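Local coordinates for putative epoxide hydrolase protein (Klebsiella pneumoniae subsp. pneumoniae, PDB 5BOV) that is probably a hydrolase of the alpha/beta-hydrolase fold, possibly an epoxide hydrolase, whose substrate is not established, at residues 59-67 / 91-101; 127-138 / 240-251. All coordinates share one frame; numbering follows the deposited sequence.

Contact 1: 59-67 / 91-101; sequences YRVIVPYLR and DIVHLMDALNI
The guanidinium of Arg-67 meets the carboxylate of Asp-91 edge on, the two planes only 16° apart, so that NE gives a hydrogen bond to OD2 and NH2 one to OD1. Each bond of this salt bridge is nearly straight and uses a syn lone pair; NE of Arg-67 lies 2.8 Å from OD2 of Asp-91. The other guanidinium, that of Arg-60, carries CD1 of Ile-101 over one face, 4.0 Å above the plane and offset toward the rim, while two waters sit at its edge in plane. Those waters accept from NH1 and NH2 and donate to the carbonyl O of Leu-99, and NH2 also makes a salt bridge with Asp-25 of strand 19-26. Arg-60 reaches Ile-101 and the two waters with a chain extended from CG to NE, CG trans to the backbone N (chi1 -176°).

Between the two arginines the packing is aliphatic. Ile-62 meets Leu-99 tip to tip, with CD1 of Ile-62 3.9 Å from CD1 of Leu-99, and approaches Ile-101 in the same way; the side chains of Ile-62 and Leu-95 pass in opposite directions, with CG2 of Ile-62 4.1 Å from CD2 of Leu-95. The ring of Pro-64 rests on CD2 of Leu-95, 3.9 Å from CB of Pro-64, and its CG touches CD1 of Ile-92. Strand 59-64 and helix 91-98 run 11.3 Å apart at 137°, a helix layered on the sheet of an alpha/beta-hydrolase fold. The helix ends in a Schellman motif at Asn-100, which returns Ile-101 to the strand.

A third water joins the backbone N of Arg-67 to OD2 of Asp-91, giving that oxygen a second donor. With NH1 of Arg-67 bonded to O of Asn-82, the guanidinium's rotation is fixed, and the paired charges probably favour an ionised carboxylate in this buried setting.

Contact 2: 127-138 / 240-251; sequences VKSLVSVSGYLI and LPPITVPTITLE
Strands 129-133 and 247-251 pair in parallel, their axes 4.7 Å apart at 21°, with Leu-130 opposite Thr-247 and Val-133 opposite Leu-250. Hydrogen bonds alternate between the strands, starting with Leu-130 N to Pro-246 O and finishing with Ser-134 N, 2.8 Å from Leu-250 O; the bond from Leu-250 N to Ser-132 O is weak at 3.5 Å.

On one face, the side chains of Leu-130 and Thr-247 lie alongside each other, pointing the same way, and CD2 of Leu-130 also reaches CD1 of Ile-243 at 4.0 Å. On the other, the Val-131 and Leu-250 side chains cross obliquely, CG1 of Val-131 lying 3.8 Å from CD1 of Leu-250. Beyond the type II turn from Ser-132 to Gly-135, Tyr-136 extends toward residues 240-243, a chi1 of -177° placing its ring beside the carbonyl carbon. Its OH donates to O of Pro-241 at 2.6 Å, from 39° out of the carbonyl plane, while CD1 of Ile-243 meets the ring obliquely; Lys-268 adds a cation-pi contact.

Where the two strands leave the pairing, OG of Ser-134 donates to OE1 of Glu-251 over 2.8 Å on the syn side, and Asn-255 binds OE2. Both carboxylate oxygens of this buried acid thus accept a hydrogen bond, which probably limits rotation of the carboxylate and ties the strand to the turn at Ser-134.

How the contacts relate
Both contacts involve the same mixed sheet but use it differently: 59-67 / 91-101 lays a helix against a strand, whereas 127-138 / 240-251 pairs two neighbouring strands. In the sheet order, strands 32-37 and 104-108 separate strand 59-74 from strand 127-133. Accordingly the centres lie 18 Å apart, and the nearest atoms, about 6 Å apart, do not touch. Arg-126 provides an indirect connection, binding Asp-97 and the carbonyl of Ile-101 just before Val-127 begins contact 2. Leu-66 and Val-133 each lie near, without touching, Gly-108, Asp-110 and Gly-112, a sequence pattern consistent with a nucleophile elbow, which would follow strand 104-108.

Contact 1: 59-67 / 91-101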
loop_
_atom_site.group_PDB
_atom_site.type_symbol
_atom_site.label_atom_id
_atom_site.label_comp_id
_atom_site.label_asym_id
_atom_site.label_seq_id
_atom_site.Cartn_x
_atom_site.Cartn_y
_atom_site.Cartn_z
ATOM N N TYR A 59 0.585 -20.895 -3.090
ATOM C CA TYR A 59 -0.313 -19.863 -2.626
ATOM C C TYR A 59 -1.237 -19.364 -3.720
ATOM O O TYR A 59 -0.898 -19.344 -4.908
ATOM C CB TYR A 59 0.502 -18.657 -2.113
ATOM C CG TYR A 59 1.309 -18.979 -0.842
ATOM C CD1 TYR A 59 2.567 -19.538 -0.900
ATOM C CD2 TYR A 59 0.754 -18.745 0.420
ATOM C CE1 TYR A 59 3.245 -19.887 0.245
ATOM C CE2 TYR A 59 1.422 -19.094 1.585
ATOM C CZ TYR A 59 2.664 -19.632 1.508
ATOM O OH TYR A 59 3.364 -19.991 2.646
ATOM N N ARG A 60 -2.443 -18.941 -3.324
ATOM C CA ARG A 60 -3.310 -18.199 -4.207
ATOM C C ARG A 60 -2.985 -16.725 -3.969
ATOM O O ARG A 60 -3.238 -16.247 -2.865
ATOM C CB ARG A 60 -4.763 -18.460 -3.901
ATOM C CG ARG A 60 -5.640 -17.745 -4.893
ATOM C CD ARG A 60 -7.042 -17.538 -4.464
ATOM N NE ARG A 60 -7.873 -16.777 -5.381
ATOM C CZ ARG A 60 -9.186 -16.719 -5.192
ATOM N NH1 ARG A 60 -9.718 -17.344 -4.158
ATOM N NH2 ARG A 60 -9.954 -16.001 -5.983
ATOM N N VAL A 61 -2.654 -16.002 -5.047
ATOM C CA VAL A 61 -2.185 -14.604 -4.879
ATOM C C VAL A 61 -3.091 -13.609 -5.609
ATOM O O VAL A 61 -3.367 -13.714 -6.822
ATOM C CB VAL A 61 -0.754 -14.471 -5.407
ATOM C CG1 VAL A 61 -0.181 -13.134 -5.004
ATOM C CG2 VAL A 61 0.088 -15.598 -4.850
ATOM N N ILE A 62 -3.579 -12.633 -4.846
ATOM C CA ILE A 62 -4.414 -11.540 -5.337
ATOM C C ILE A 62 -3.632 -10.254 -5.278
ATOM O O ILE A 62 -3.076 -9.899 -4.203
ATOM C CB ILE A 62 -5.663 -11.372 -4.438
ATOM C CG1 ILE A 62 -6.461 -12.677 -4.263
ATOM C CG2 ILE A 62 -6.537 -10.230 -4.941
ATOM C CD1 ILE A 62 -7.018 -13.137 -5.524
ATOM N N VAL A 63 -3.556 -9.551 -6.415
ATOM C CA VAL A 63 -2.798 -8.281 -6.449
ATOM C C VAL A 63 -3.661 -7.171 -7.089
ATOM O O VAL A 63 -3.764 -7.119 -8.333
ATOM C CB VAL A 63 -1.474 -8.406 -7.228
ATOM C CG1 VAL A 63 -0.595 -7.206 -6.975
ATOM C CG2 VAL A 63 -0.724 -9.685 -6.862
ATOM N N PRO A 64 -4.348 -6.350 -6.269
ATOM C CA PRO A 64 -5.223 -5.361 -6.790
ATOM C C PRO A 64 -4.628 -4.018 -7.001
ATOM O O PRO A 64 -3.737 -3.613 -6.247
ATOM C CB PRO A 64 -6.301 -5.271 -5.693
ATOM C CG PRO A 64 -5.526 -5.490 -4.415
ATOM C CD PRO A 64 -4.446 -6.452 -4.783
ATOM N N TYR A 65 -5.140 -3.303 -7.995
ATOM C CA TYR A 65 -4.878 -1.863 -8.071
ATOM C C TYR A 65 -5.698 -1.181 -6.990
ATOM O O TYR A 65 -6.929 -1.398 -6.861
ATOM C CB TYR A 65 -5.281 -1.274 -9.408
ATOM C CG TYR A 65 -4.469 -1.645 -10.611
ATOM C CD1 TYR A 65 -3.178 -1.163 -10.766
ATOM C CD2 TYR A 65 -4.993 -2.463 -11.619
ATOM C CE1 TYR A 65 -2.450 -1.396 -11.933
ATOM C CE2 TYR A 65 -4.254 -2.779 -12.753
ATOM C CZ TYR A 65 -2.995 -2.219 -12.925
ATOM O OH TYR A 65 -2.254 -2.499 -14.032
ATOM N N LEU A 66 -5.076 -0.330 -6.186
ATOM C CA LEU A 66 -5.812 0.506 -5.250
ATOM C C LEU A 66 -6.708 1.561 -6.017
ATOM O O LEU A 66 -6.471 1.835 -7.165
ATOM C CB LEU A 66 -4.858 1.227 -4.316
ATOM C CG LEU A 66 -3.989 0.327 -3.398
ATOM C CD1 LEU A 66 -3.121 1.262 -2.563
ATOM C CD2 LEU A 66 -4.825 -0.553 -2.517
ATOM N N ARG A 67 -7.698 2.107 -5.307
ATOM C CA ARG A 67 -8.445 3.224 -5.845
ATOM C C ARG A 67 -7.451 4.323 -6.342
ATOM O O ARG A 67 -6.437 4.594 -5.677
ATOM C CB ARG A 67 -9.435 3.752 -4.813
ATOM C CG ARG A 67 -8.833 4.256 -3.489
ATOM C CD ARG A 67 -9.858 5.042 -2.647
ATOM N NE ARG A 67 -10.980 4.204 -2.312
ATOM C CZ ARG A 67 -12.226 4.629 -2.039
ATOM N NH1 ARG A 67 -12.494 5.949 -1.951
ATOM N NH2 ARG A 67 -13.179 3.775 -1.831
ATOM N N ASP A 91 -12.126 -1.003 0.991
ATOM C CA ASP A 91 -12.091 -1.505 -0.368
ATOM C C ASP A 91 -11.556 -2.986 -0.356
ATOM O O ASP A 91 -12.060 -3.875 -1.063
ATOM C CB ASP A 91 -11.143 -0.739 -1.265
ATOM C CG ASP A 91 -11.548 0.711 -1.553
ATOM O OD1 ASP A 91 -12.795 0.991 -1.548
ATOM O OD2 ASP A 91 -10.624 1.487 -1.870
ATOM N N ILE A 92 -10.520 -3.220 0.429
ATOM C CA ILE A 92 -9.928 -4.543 0.474
ATOM C C ILE A 92 -10.831 -5.575 1.097
ATOM O O ILE A 92 -10.918 -6.740 0.660
ATOM C CB ILE A 92 -8.478 -4.521 1.095
ATOM C CG1 ILE A 92 -7.561 -3.631 0.259
ATOM C CG2 ILE A 92 -7.921 -5.928 1.260
ATOM C CD1 ILE A 92 -7.573 -3.838 -1.262
ATOM N N VAL A 93 -11.542 -5.185 2.153
ATOM C CA VAL A 93 -12.496 -6.069 2.793
ATOM C C VAL A 93 -13.653 -6.378 1.786
ATOM O O VAL A 93 -14.064 -7.531 1.678
ATOM C CB VAL A 93 -13.076 -5.530 4.107
ATOM C CG1 VAL A 93 -14.181 -6.436 4.658
ATOM C CG2 VAL A 93 -11.968 -5.414 5.100
ATOM N N HIS A 94 -14.145 -5.358 1.072
ATOM C CA HIS A 94 -15.158 -5.610 0.045
ATOM C C HIS A 94 -14.628 -6.533 -1.051
ATOM O O HIS A 94 -15.375 -7.415 -1.564
ATOM C CB HIS A 94 -15.596 -4.294 -0.600
ATOM C CG HIS A 94 -16.450 -3.462 0.287
ATOM N ND1 HIS A 94 -17.614 -3.919 0.884
ATOM C CD2 HIS A 94 -16.360 -2.150 0.589
ATOM C CE1 HIS A 94 -18.144 -2.925 1.591
ATOM N NE2 HIS A 94 -17.404 -1.848 1.431
ATOM N N LEU A 95 -13.349 -6.394 -1.411
ATOM C CA LEU A 95 -12.751 -7.328 -2.418
ATOM C C LEU A 95 -12.725 -8.736 -1.874
ATOM O O LEU A 95 -13.053 -9.706 -2.605
ATOM C CB LEU A 95 -11.307 -6.871 -2.754
ATOM C CG LEU A 95 -10.520 -7.710 -3.708
ATOM C CD1 LEU A 95 -11.177 -7.757 -5.084
ATOM C CD2 LEU A 95 -9.076 -7.202 -3.806
HETATM N N MSE A 96 -12.322 -8.900 -0.614
HETATM C CA MSE A 96 -12.255 -10.238 0.019
HETATM C C MSE A 96 -13.631 -10.849 0.010
HETATM O O MSE A 96 -13.823 -12.031 -0.387
HETATM C CB MSE A 96 -11.672 -10.142 1.435
HETATM C CG MSE A 96 -10.141 -9.937 1.372
HETATM SE SE MSE A 96 -9.515 -9.665 3.217
HETATM C CE MSE A 96 -9.555 -11.526 3.613
ATOM N N ASP A 97 -14.619 -10.072 0.453
ATOM C CA ASP A 97 -15.976 -10.548 0.401
ATOM C C ASP A 97 -16.442 -10.961 -1.016
ATOM O O ASP A 97 -17.073 -12.051 -1.194
ATOM C CB ASP A 97 -16.985 -9.547 0.956
ATOM C CG ASP A 97 -16.800 -9.257 2.441
ATOM O OD1 ASP A 97 -16.206 -10.085 3.178
ATOM O OD2 ASP A 97 -17.357 -8.205 2.879
ATOM N N ALA A 98 -16.154 -10.134 -2.011
ATOM C CA ALA A 98 -16.588 -10.397 -3.356
ATOM C C ALA A 98 -15.950 -11.676 -3.930
ATOM O O ALA A 98 -16.524 -12.391 -4.776
ATOM C CB ALA A 98 -16.307 -9.206 -4.273
ATOM N N LEU A 99 -14.717 -11.961 -3.511
ATOM C CA LEU A 99 -13.998 -13.175 -3.871
ATOM C C LEU A 99 -14.281 -14.385 -2.990
ATOM O O LEU A 99 -13.695 -15.444 -3.195
ATOM C CB LEU A 99 -12.459 -12.917 -3.897
ATOM C CG LEU A 99 -11.973 -11.880 -4.949
ATOM C CD1 LEU A 99 -10.494 -11.526 -4.726
ATOM C CD2 LEU A 99 -12.184 -12.420 -6.377
ATOM N N ASN A 100 -15.110 -14.222 -1.985
ATOM C CA ASN A 100 -15.388 -15.288 -1.022
ATOM C C ASN A 100 -14.157 -15.779 -0.270
ATOM O O ASN A 100 -13.982 -16.980 0.007
ATOM C CB ASN A 100 -16.163 -16.465 -1.664
ATOM C CG ASN A 100 -17.497 -16.029 -2.185
ATOM O OD1 ASN A 100 -18.239 -15.344 -1.482
ATOM N ND2 ASN A 100 -17.769 -16.299 -3.453
ATOM N N ILE A 101 -13.325 -14.816 0.117
ATOM C CA ILE A 101 -12.085 -15.107 0.825
ATOM C C ILE A 101 -12.369 -14.714 2.272
ATOM O O ILE A 101 -12.443 -13.516 2.570
ATOM C CB ILE A 101 -10.882 -14.347 0.230
ATOM C CG1 ILE A 101 -10.516 -14.893 -1.177
ATOM C CG2 ILE A 101 -9.656 -14.522 1.141
ATOM C CD1 ILE A 101 -9.441 -14.056 -1.886
HETATM O O HOH W 1 -12.822 -16.365 -5.586
HETATM O O HOH W 2 -12.162 -17.816 -2.725
HETATM O O HOH W 3 -8.259 0.684 -2.809
#

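Contact 2: 127-138 / 240-251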
loop_
_atom_site.group_PDB
_atom_site.type_symbol
_atom_site.label_atom_id
_atom_site.label_comp_id
_atom_site.label_asym_id
_atom_site.label_seq_id
_atom_site.Cartn_x
_atom_site.Cartn_y
_atom_site.Cartn_z
ATOM N N VAL A 127 -7.403 -11.534 8.736
ATOM C CA VAL A 127 -5.957 -11.450 8.439
ATOM C C VAL A 127 -5.194 -12.568 9.136
ATOM O O VAL A 127 -5.029 -12.609 10.371
ATOM C CB VAL A 127 -5.350 -10.083 8.794
ATOM C CG1 VAL A 127 -3.879 -10.044 8.339
ATOM C CG2 VAL A 127 -6.140 -8.974 8.133
ATOM N N LYS A 128 -4.750 -13.558 8.372
ATOM C CA LYS A 128 -3.988 -14.659 8.951
ATOM C C LYS A 128 -2.615 -14.214 9.485
ATOM O O LYS A 128 -2.201 -14.632 10.572
ATOM C CB LYS A 128 -3.876 -15.805 7.909
ATOM C CG LYS A 128 -3.136 -16.996 8.369
ATOM C CD LYS A 128 -3.140 -18.086 7.261
ATOM C CE LYS A 128 -2.523 -19.330 7.823
ATOM N NZ LYS A 128 -1.058 -19.235 7.946
ATOM N N SER A 129 -1.865 -13.475 8.664
ATOM C CA SER A 129 -0.596 -12.911 9.068
ATOM C C SER A 129 -0.369 -11.699 8.169
ATOM O O SER A 129 -1.082 -11.515 7.179
ATOM C CB SER A 129 0.523 -13.885 8.906
ATOM O OG SER A 129 0.774 -14.207 7.510
ATOM N N LEU A 130 0.575 -10.888 8.574
ATOM C CA LEU A 130 0.870 -9.596 7.974
ATOM C C LEU A 130 2.346 -9.349 7.748
ATOM O O LEU A 130 3.174 -9.670 8.602
ATOM C CB LEU A 130 0.361 -8.524 8.965
ATOM C CG LEU A 130 0.614 -7.079 8.643
ATOM C CD1 LEU A 130 -0.081 -6.662 7.336
ATOM C CD2 LEU A 130 0.210 -6.168 9.820
ATOM N N VAL A 131 2.706 -8.893 6.528
ATOM C CA VAL A 131 4.007 -8.360 6.251
ATOM C C VAL A 131 3.816 -6.867 6.030
ATOM O O VAL A 131 3.135 -6.457 5.110
ATOM C CB VAL A 131 4.706 -9.017 5.051
ATOM C CG1 VAL A 131 6.010 -8.340 4.758
ATOM C CG2 VAL A 131 4.956 -10.480 5.364
ATOM N N SER A 132 4.394 -6.062 6.918
ATOM C CA SER A 132 4.199 -4.598 6.867
ATOM C C SER A 132 5.541 -3.914 6.717
ATOM O O SER A 132 6.326 -3.784 7.677
ATOM C CB SER A 132 3.472 -4.126 8.140
ATOM O OG SER A 132 3.057 -2.772 8.024
ATOM N N VAL A 133 5.823 -3.431 5.513
ATOM C CA VAL A 133 7.069 -2.750 5.292
ATOM C C VAL A 133 7.046 -1.365 5.991
ATOM O O VAL A 133 6.055 -0.619 5.854
ATOM C CB VAL A 133 7.376 -2.500 3.810
ATOM C CG1 VAL A 133 8.651 -1.692 3.607
ATOM C CG2 VAL A 133 7.414 -3.802 3.048
ATOM N N SER A 134 8.096 -1.064 6.707
ATOM C CA SER A 134 8.232 0.183 7.525
ATOM C C SER A 134 7.369 0.199 8.770
ATOM O O SER A 134 7.207 1.256 9.370
ATOM C CB SER A 134 8.103 1.466 6.692
ATOM O OG SER A 134 9.062 1.434 5.635
ATOM N N GLY A 135 6.828 -0.952 9.181
ATOM C CA GLY A 135 6.265 -1.070 10.496
ATOM C C GLY A 135 4.791 -0.681 10.576
ATOM O O GLY A 135 3.966 -1.152 9.837
ATOM N N TYR A 136 4.492 0.084 11.617
ATOM C CA TYR A 136 3.103 0.403 11.957
ATOM C C TYR A 136 2.839 1.768 11.331
ATOM O O TYR A 136 3.359 2.807 11.793
ATOM C CB TYR A 136 2.929 0.485 13.477
ATOM C CG TYR A 136 1.496 0.743 13.943
ATOM C CD1 TYR A 136 0.617 -0.322 14.158
ATOM C CD2 TYR A 136 1.076 2.018 14.240
ATOM C CE1 TYR A 136 -0.667 -0.114 14.630
ATOM C CE2 TYR A 136 -0.217 2.245 14.738
ATOM C CZ TYR A 136 -1.068 1.186 14.942
ATOM O OH TYR A 136 -2.347 1.450 15.394
ATOM N N LEU A 137 1.984 1.805 10.316
ATOM C CA LEU A 137 1.750 3.013 9.528
ATOM C C LEU A 137 0.360 3.622 9.708
ATOM O O LEU A 137 0.055 4.554 9.004
ATOM C CB LEU A 137 1.998 2.742 8.063
ATOM C CG LEU A 137 3.437 2.387 7.706
ATOM C CD1 LEU A 137 3.678 2.413 6.231
ATOM C CD2 LEU A 137 4.402 3.289 8.411
ATOM N N ILE A 138 -0.394 3.175 10.704
ATOM C CA ILE A 138 -1.634 3.777 11.044
ATOM C C ILE A 138 -1.313 5.098 11.786
ATOM O O ILE A 138 -0.535 5.089 12.761
ATOM C CB ILE A 138 -2.442 2.860 11.960
ATOM C CG1 ILE A 138 -2.925 1.631 11.167
ATOM C CG2 ILE A 138 -3.683 3.584 12.522
ATOM C CD1 ILE A 138 -3.499 0.534 11.987
ATOM N N LEU A 240 -4.674 4.480 17.759
ATOM C CA LEU A 240 -3.503 3.692 17.410
ATOM C C LEU A 240 -3.601 2.290 17.974
ATOM O O LEU A 240 -2.741 1.865 18.742
ATOM C CB LEU A 240 -2.218 4.380 17.788
ATOM C CG LEU A 240 -2.073 5.862 17.370
ATOM C CD1 LEU A 240 -0.689 6.383 17.805
ATOM C CD2 LEU A 240 -2.307 6.043 15.900
ATOM N N PRO A 241 -4.628 1.551 17.593
ATOM C CA PRO A 241 -4.815 0.221 18.109
ATOM C C PRO A 241 -3.680 -0.733 17.709
ATOM O O PRO A 241 -3.215 -0.677 16.593
ATOM C CB PRO A 241 -6.127 -0.214 17.463
ATOM C CG PRO A 241 -6.143 0.524 16.186
ATOM C CD PRO A 241 -5.626 1.862 16.565
ATOM N N PRO A 242 -3.298 -1.649 18.572
ATOM C CA PRO A 242 -2.246 -2.563 18.189
ATOM C C PRO A 242 -2.744 -3.652 17.257
ATOM O O PRO A 242 -3.957 -3.865 17.135
ATOM C CB PRO A 242 -1.852 -3.179 19.526
ATOM C CG PRO A 242 -3.088 -3.122 20.357
ATOM C CD PRO A 242 -3.668 -1.778 20.003
ATOM N N ILE A 243 -1.802 -4.242 16.523
ATOM C CA ILE A 243 -2.130 -5.355 15.623
ATOM C C ILE A 243 -1.806 -6.632 16.361
ATOM O O ILE A 243 -0.663 -6.856 16.846
ATOM C CB ILE A 243 -1.329 -5.183 14.335
ATOM C CG1 ILE A 243 -1.993 -4.029 13.545
ATOM C CG2 ILE A 243 -1.370 -6.465 13.528
ATOM C CD1 ILE A 243 -1.160 -3.452 12.475
ATOM N N THR A 244 -2.775 -7.526 16.400
ATOM C CA THR A 244 -2.687 -8.732 17.195
ATOM C C THR A 244 -2.253 -9.981 16.400
ATOM O O THR A 244 -1.980 -11.041 16.963
ATOM C CB THR A 244 -4.078 -9.057 17.847
ATOM O OG1 THR A 244 -5.036 -9.364 16.831
ATOM C CG2 THR A 244 -4.538 -7.924 18.716
ATOM N N VAL A 245 -2.260 -9.872 15.040
ATOM C CA VAL A 245 -1.992 -11.019 14.195
ATOM C C VAL A 245 -0.496 -11.196 13.985
ATOM O O VAL A 245 0.292 -10.245 14.154
ATOM C CB VAL A 245 -2.689 -10.918 12.824
ATOM C CG1 VAL A 245 -4.187 -10.604 13.039
ATOM C CG2 VAL A 245 -2.068 -9.902 11.920
ATOM N N PRO A 246 -0.063 -12.407 13.668
ATOM C CA PRO A 246 1.386 -12.608 13.429
ATOM C C PRO A 246 1.905 -11.666 12.323
ATOM O O PRO A 246 1.333 -11.619 11.278
ATOM C CB PRO A 246 1.494 -14.089 12.990
ATOM C CG PRO A 246 0.302 -14.699 13.602
ATOM C CD PRO A 246 -0.792 -13.684 13.526
ATOM N N THR A 247 2.994 -10.981 12.625
ATOM C CA THR A 247 3.483 -9.916 11.732
ATOM C C THR A 247 4.989 -9.994 11.590
ATOM O O THR A 247 5.727 -10.140 12.604
ATOM C CB THR A 247 3.122 -8.567 12.298
ATOM O OG1 THR A 247 1.677 -8.440 12.406
ATOM C CG2 THR A 247 3.630 -7.446 11.428
ATOM N N ILE A 248 5.478 -9.835 10.346
ATOM C CA ILE A 248 6.843 -9.512 10.097
ATOM C C ILE A 248 6.925 -8.119 9.512
ATOM O O ILE A 248 6.235 -7.831 8.543
ATOM C CB ILE A 248 7.558 -10.526 9.150
ATOM C CG1 ILE A 248 7.533 -11.903 9.817
ATOM C CG2 ILE A 248 8.925 -10.062 8.799
ATOM C CD1 ILE A 248 8.262 -12.969 9.007
ATOM N N THR A 249 7.736 -7.268 10.128
ATOM C CA THR A 249 8.025 -5.963 9.568
ATOM C C THR A 249 9.399 -6.005 8.859
ATOM O O THR A 249 10.277 -6.747 9.216
ATOM C CB THR A 249 8.017 -4.837 10.646
ATOM O OG1 THR A 249 8.941 -5.175 11.663
ATOM C CG2 THR A 249 6.631 -4.677 11.189
ATOM N N LEU A 250 9.492 -5.197 7.783
ATOM C CA LEU A 250 10.673 -5.118 6.954
ATOM C C LEU A 250 11.132 -3.678 6.825
ATOM O O LEU A 250 10.299 -2.777 6.730
ATOM C CB LEU A 250 10.428 -5.634 5.536
ATOM C CG LEU A 250 9.870 -7.036 5.399
ATOM C CD1 LEU A 250 9.613 -7.333 3.915
ATOM C CD2 LEU A 250 10.877 -8.022 5.950
ATOM N N GLU A 251 12.455 -3.461 6.700
ATOM C CA GLU A 251 12.879 -2.140 6.302
ATOM C C GLU A 251 14.106 -2.350 5.465
ATOM O O GLU A 251 14.847 -3.285 5.679
ATOM C CB GLU A 251 13.184 -1.343 7.579
ATOM C CG GLU A 251 13.527 0.101 7.290
ATOM C CD GLU A 251 12.444 0.747 6.459
ATOM O OE1 GLU A 251 11.414 1.132 7.035
ATOM O OE2 GLU A 251 12.607 0.862 5.182
#